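Local coordinates for HepC.19480.a.B1 (Helicobacter pylori, PDB 6MTZ), which is of unknown function but probably acts as a DHH/DHHA1-type phosphoesterase, hydrolysing phosphodiester bonds in nucleic acids or nucleotides, at residues D20-C24 against C124-V129. Residues are numbered along the deposited sequence; the frame is centred on the assembly and turned at random.
Sequences DGYAC and CATKIV
Asp20 and the first turn of helix 125-136 form a buried contact in which a carboxylate from one helix accepts the first backbone amides of another, beside the C-terminal end of the parallel sheet. The two short helical segments run almost alongside, 20° apart, with their axes 8.4 Å from each other. With CG anti to the backbone N (chi1 -163°), Asp20 reaches across, and its two oxygens divide the amides. OD2 accepts Ala125 N at 2.8 Å and OD1 accepts Thr126 N at 2.7 Å, each through its syn lone pair. A second donor, Thr126 OG1, meets OD1 of Asp20 at 2.9 Å, nearly along the C-O axis. Three bonds thus fix the rotation of the carboxylate, and the side chains of Asp20 and Thr126 lie alongside each other, pointing opposite ways. The third amide is served locally: as N-cap, Cys124 lets its SG accept Lys127 N at 3.3 Å. The parallel sheet, in strand order 2-1-3-4-5, is consistent with the N-terminal domain of DHH-family phosphoesterases, and Asp20 is the second aspartate of an HxDxDG motif that runs into the start of helix 19-29. Asp71 and Asp159 bring further carboxylates close to OD2, and His103 touches the same side chain, an arrangement consistent with the acidic metal site of DHH relatives. The amide bonds would then position one of its acidic groups. One turn on, the contact becomes apolar. With SG swung opposite its own carbonyl carbon (chi1 -70°), Cys24 lies against Ala125 CB and Val129 CG2, each 3.7 Å from SG. Ala23 CB abuts Thr126 OG1 at 3.1 Å, while Ser70 of strand 64-70 touches both Cys24 and Val129.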
loop_
_atom_site.group_PDB
_atom_site.type_symbol
_atom_site.label_atom_id
_atom_site.label_comp_id
_atom_site.label_asym_id
_atom_site.label_seq_id
_atom_site.Cartn_x
_atom_site.Cartn_y
_atom_site.Cartn_z
ATOM N N ASP A 20 8.102 -9.074 4.526
ATOM C CA ASP A 20 8.051 -10.210 3.604
ATOM C C ASP A 20 7.173 -9.875 2.403
ATOM O O ASP A 20 7.554 -10.104 1.248
ATOM C CB ASP A 20 7.531 -11.461 4.342
ATOM C CG ASP A 20 7.826 -12.781 3.596
ATOM O OD1 ASP A 20 8.570 -12.779 2.600
ATOM O OD2 ASP A 20 7.305 -13.840 4.026
ATOM N N GLY A 21 6.003 -9.276 2.661
ATOM C CA GLY A 21 5.087 -8.971 1.575
ATOM C C GLY A 21 5.656 -8.006 0.550
ATOM O O GLY A 21 5.474 -8.194 -0.657
ATOM N N TYR A 22 6.326 -6.936 1.007
ATOM C CA TYR A 22 6.860 -5.979 0.042
ATOM C C TYR A 22 8.169 -6.453 -0.587
ATOM O O TYR A 22 8.435 -6.140 -1.747
ATOM C CB TYR A 22 7.058 -4.596 0.686
ATOM C CG TYR A 22 5.807 -3.755 0.702
ATOM C CD1 TYR A 22 5.305 -3.203 -0.467
ATOM C CD2 TYR A 22 5.118 -3.517 1.882
ATOM C CE1 TYR A 22 4.156 -2.443 -0.460
ATOM C CE2 TYR A 22 3.960 -2.753 1.897
ATOM C CZ TYR A 22 3.486 -2.222 0.728
ATOM O OH TYR A 22 2.340 -1.454 0.746
ATOM N N ALA A 23 9.001 -7.181 0.157
ATOM C CA ALA A 23 10.217 -7.747 -0.430
ATOM C C ALA A 23 9.913 -8.686 -1.606
ATOM O O ALA A 23 10.709 -8.777 -2.554
ATOM C CB ALA A 23 11.006 -8.477 0.658
ATOM N N CYS A 24 8.784 -9.404 -1.562
ATOM C CA CYS A 24 8.382 -10.200 -2.722
ATOM C C CYS A 24 8.345 -9.338 -3.972
ATOM O O CYS A 24 8.727 -9.779 -5.057
ATOM C CB CYS A 24 7.008 -10.841 -2.484
ATOM S SG CYS A 24 7.035 -12.147 -1.245
ATOM N N CYS A 124 10.371 -18.022 4.040
ATOM C CA CYS A 124 9.553 -16.837 3.898
ATOM C C CYS A 124 9.078 -16.735 2.455
ATOM O O CYS A 124 9.641 -17.354 1.541
ATOM C CB CYS A 124 10.330 -15.580 4.296
ATOM S SG CYS A 124 11.557 -15.056 3.059
ATOM N N ALA A 125 8.021 -15.945 2.254
ATOM C CA ALA A 125 7.460 -15.803 0.916
ATOM C C ALA A 125 8.470 -15.195 -0.047
ATOM O O ALA A 125 8.543 -15.605 -1.210
ATOM C CB ALA A 125 6.187 -14.962 0.966
ATOM N N THR A 126 9.270 -14.224 0.420
ATOM C CA THR A 126 10.249 -13.600 -0.465
ATOM C C THR A 126 11.228 -14.623 -1.039
ATOM O O THR A 126 11.549 -14.579 -2.230
ATOM C CB THR A 126 10.994 -12.490 0.275
ATOM O OG1 THR A 126 10.081 -11.424 0.534
ATOM C CG2 THR A 126 12.116 -11.932 -0.590
ATOM N N LYS A 127 11.691 -15.571 -0.219
ATOM C CA LYS A 127 12.642 -16.553 -0.723
ATOM C C LYS A 127 11.972 -17.511 -1.699
ATOM O O LYS A 127 12.557 -17.862 -2.729
ATOM C CB LYS A 127 13.284 -17.314 0.437
ATOM C CG LYS A 127 14.409 -18.268 -0.001
ATOM C CD LYS A 127 15.334 -18.599 1.182
ATOM C CE LYS A 127 16.555 -19.429 0.731
ATOM N NZ LYS A 127 17.287 -20.013 1.899
ATOM N N ILE A 128 10.737 -17.929 -1.401
ATOM C CA ILE A 128 9.973 -18.741 -2.345
ATOM C C ILE A 128 9.824 -18.014 -3.684
ATOM O O ILE A 128 10.074 -18.589 -4.747
ATOM C CB ILE A 128 8.597 -19.113 -1.756
ATOM C CG1 ILE A 128 8.741 -19.894 -0.449
ATOM C CG2 ILE A 128 7.793 -19.921 -2.769
ATOM C CD1 ILE A 128 7.423 -20.096 0.265
ATOM N N VAL A 129 9.408 -16.739 -3.654
ATOM C CA VAL A 129 9.295 -15.962 -4.891
ATOM C C VAL A 129 10.624 -15.949 -5.632
ATOM O O VAL A 129 10.682 -16.190 -6.844
ATOM C CB VAL A 129 8.824 -14.525 -4.604
ATOM C CG1 VAL A 129 8.907 -13.679 -5.891
ATOM C CG2 VAL A 129 7.406 -14.530 -4.047
#